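Putative Phosphoglycerate mutase (Plasmodium falciparum, PDB 3EOZ) probably acts as a protein serine/threonine phosphatase of the histidine phosphatase superfamily, despite its naming as a phosphoglycerate mutase. Local coordinates at residues Tyr161-Ala166 and Thr185-Asp190. Sequence-based numbering, arbitrary orientation.
Sequences YFLCRA and TWLVLD. With PO4 (phosphate ion), chain D.
L163 meets T185 and L187 where the last turns of helix 156-166 pack against one face of strand 182-189, the backbones coming nearest at the CA atoms of L163 and T185, 9.4 Å apart. The leucine sends its two methyls to different residues of the strand. L163 CD1 meets T185 CG2 at 4.1 Å, the two side chains reaching out tip to tip; L163 CD2 lies 4.2 Å from L187 CD2. With CG anti to the carbonyl carbon (chi1 -69°) and an extended second torsion, the L163 fork points at the sheet. T185 has its CG2 anti to the backbone N, which turns the methyl to the helix, while OG1 hydrogen-bonds to Y180 OH. A166 CB also faces the strand, 4.7 Å from L187 CD2, a looser approach. L26 of the neighbouring strand 22-28 and L197 of strand 196-203 extend this apolar layer.

R165 leaves the helix on another side, toward helix 114-139. Its chain is extended, and R165 NE donates to O4 of a phosphate ion, probably from the crystallisation liquor, over 2.7 Å at a fairly straight 166°. R165 NH1 reaches Y161 OH, one turn back, at 2.9 Å, in a bent bond tilted from the guanidinium plane. Helix 114-139 adds a bond from N132 OD1 to R165 NH1 and one from Y135 OH to the phosphate; together the bonds to R165 restrict the guanidinium's rotation.

No hydrogen bond crosses between helix and strand: methyl packing joins the helix to the central sheet of this alpha/beta histidine phosphatase domain. The T185 hydroxyl is satisfied at the margin by Y180, which also touches L163, whereas the charged group of R165 lies off on its other side of the helix, so the contact itself is apolar.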
loop_
_atom_site.group_PDB
_atom_site.type_symbol
_atom_site.label_atom_id
_atom_site.label_comp_id
_atom_site.label_asym_id
_atom_site.label_seq_id
_atom_site.Cartn_x
_atom_site.Cartn_y
_atom_site.Cartn_z
ATOM N N TYR B 161 -0.276 -7.367 -12.900
ATOM C CA TYR B 161 0.645 -8.500 -13.036
ATOM C C TYR B 161 2.070 -7.975 -13.251
ATOM O O TYR B 161 2.967 -8.318 -12.506
ATOM C CB TYR B 161 0.221 -9.424 -14.186
ATOM C CG TYR B 161 1.182 -10.570 -14.468
ATOM C CD1 TYR B 161 2.313 -10.380 -15.241
ATOM C CD2 TYR B 161 0.930 -11.867 -13.989
ATOM C CE1 TYR B 161 3.194 -11.424 -15.504
ATOM C CE2 TYR B 161 1.805 -12.916 -14.243
ATOM C CZ TYR B 161 2.935 -12.688 -15.004
ATOM O OH TYR B 161 3.815 -13.717 -15.267
ATOM N N PHE B 162 2.268 -7.117 -14.246
ATOM C CA PHE B 162 3.593 -6.551 -14.512
ATOM C C PHE B 162 4.247 -5.958 -13.279
ATOM O O PHE B 162 5.401 -6.241 -12.988
ATOM C CB PHE B 162 3.530 -5.458 -15.605
ATOM C CG PHE B 162 3.265 -5.979 -17.010
ATOM C CD1 PHE B 162 3.341 -7.344 -17.323
ATOM C CD2 PHE B 162 2.942 -5.092 -18.024
ATOM C CE1 PHE B 162 3.106 -7.795 -18.613
ATOM C CE2 PHE B 162 2.707 -5.543 -19.326
ATOM C CZ PHE B 162 2.790 -6.892 -19.616
ATOM N N LEU B 163 3.517 -5.122 -12.561
ATOM C CA LEU B 163 4.123 -4.351 -11.475
ATOM C C LEU B 163 4.285 -5.185 -10.221
ATOM O O LEU B 163 5.296 -5.067 -9.528
ATOM C CB LEU B 163 3.327 -3.079 -11.193
ATOM C CG LEU B 163 3.405 -2.016 -12.296
ATOM C CD1 LEU B 163 2.556 -0.801 -11.932
ATOM C CD2 LEU B 163 4.822 -1.584 -12.527
ATOM N N CYS B 164 3.310 -6.040 -9.922
ATOM C CA CYS B 164 3.488 -6.971 -8.795
ATOM C C CYS B 164 4.767 -7.776 -8.999
ATOM O O CYS B 164 5.573 -7.966 -8.070
ATOM C CB CYS B 164 2.284 -7.920 -8.622
ATOM S SG CYS B 164 0.842 -7.134 -7.873
ATOM N N ARG B 165 4.952 -8.224 -10.235
ATOM C CA ARG B 165 6.097 -9.045 -10.582
ATOM C C ARG B 165 7.400 -8.214 -10.649
ATOM O O ARG B 165 8.380 -8.546 -9.985
ATOM C CB ARG B 165 5.808 -9.776 -11.883
ATOM C CG ARG B 165 6.929 -10.638 -12.320
ATOM C CD ARG B 165 6.536 -11.584 -13.450
ATOM N NE ARG B 165 7.732 -12.316 -13.881
ATOM C CZ ARG B 165 7.764 -13.200 -14.866
ATOM N NH1 ARG B 165 6.662 -13.482 -15.550
ATOM N NH2 ARG B 165 8.910 -13.778 -15.184
ATOM N N ALA B 166 7.400 -7.106 -11.383
ATOM C CA ALA B 166 8.632 -6.310 -11.539
ATOM C C ALA B 166 9.111 -5.701 -10.227
ATOM O O ALA B 166 10.317 -5.606 -9.971
ATOM C CB ALA B 166 8.441 -5.187 -12.616
ATOM N N THR B 185 2.854 4.938 -15.667
ATOM C CA THR B 185 3.838 4.397 -14.776
ATOM C C THR B 185 5.084 4.196 -15.573
ATOM O O THR B 185 5.085 3.474 -16.506
ATOM C CB THR B 185 3.401 3.079 -14.236
ATOM O OG1 THR B 185 2.146 3.236 -13.621
ATOM C CG2 THR B 185 4.318 2.622 -13.217
ATOM N N TRP B 186 6.155 4.837 -15.179
ATOM C CA TRP B 186 7.362 4.852 -15.955
ATOM C C TRP B 186 8.525 4.346 -15.131
ATOM O O TRP B 186 8.917 4.967 -14.206
ATOM C CB TRP B 186 7.577 6.287 -16.403
ATOM C CG TRP B 186 8.787 6.579 -17.138
ATOM C CD1 TRP B 186 9.838 5.788 -17.301
ATOM C CD2 TRP B 186 9.100 7.793 -17.797
ATOM N NE1 TRP B 186 10.792 6.407 -18.022
ATOM C CE2 TRP B 186 10.357 7.649 -18.346
ATOM C CE3 TRP B 186 8.425 8.988 -17.985
ATOM C CZ2 TRP B 186 10.961 8.640 -19.072
ATOM C CZ3 TRP B 186 9.025 9.965 -18.702
ATOM C CH2 TRP B 186 10.281 9.792 -19.238
ATOM N N LEU B 187 9.083 3.209 -15.480
ATOM C CA LEU B 187 10.184 2.682 -14.717
ATOM C C LEU B 187 11.529 2.880 -15.346
ATOM O O LEU B 187 11.635 2.902 -16.520
ATOM C CB LEU B 187 10.001 1.209 -14.507
ATOM C CG LEU B 187 8.744 0.830 -13.789
ATOM C CD1 LEU B 187 7.620 1.023 -14.725
ATOM C CD2 LEU B 187 8.828 -0.576 -13.337
ATOM N N VAL B 188 12.561 2.988 -14.531
ATOM C CA VAL B 188 13.933 2.878 -14.965
ATOM C C VAL B 188 14.707 1.954 -14.053
ATOM O O VAL B 188 14.698 2.168 -12.884
ATOM C CB VAL B 188 14.633 4.202 -14.892
ATOM C CG1 VAL B 188 15.919 4.097 -15.526
ATOM C CG2 VAL B 188 13.839 5.266 -15.515
ATOM N N LEU B 189 15.388 0.951 -14.600
ATOM C CA LEU B 189 16.289 0.048 -13.866
ATOM C C LEU B 189 17.611 0.121 -14.587
ATOM O O LEU B 189 17.686 0.882 -15.516
ATOM C CB LEU B 189 15.757 -1.373 -13.884
ATOM C CG LEU B 189 14.334 -1.475 -14.400
ATOM C CD1 LEU B 189 13.622 -2.730 -14.021
ATOM C CD2 LEU B 189 13.582 -0.306 -13.936
ATOM N N ASP B 190 18.663 -0.634 -14.251
ATOM C CA ASP B 190 18.905 -1.448 -13.064
ATOM C C ASP B 190 20.284 -1.073 -12.499
ATOM O O ASP B 190 20.422 -0.554 -11.399
ATOM C CB ASP B 190 18.942 -2.941 -13.415
HETATM P P PO4 D . 11.231 -11.443 -12.449
HETATM O O1 PO4 D . 11.988 -11.729 -11.169
HETATM O O2 PO4 D . 11.421 -9.986 -12.838
HETATM O O3 PO4 D . 11.786 -12.327 -13.535
HETATM O O4 PO4 D . 9.781 -11.824 -12.243
#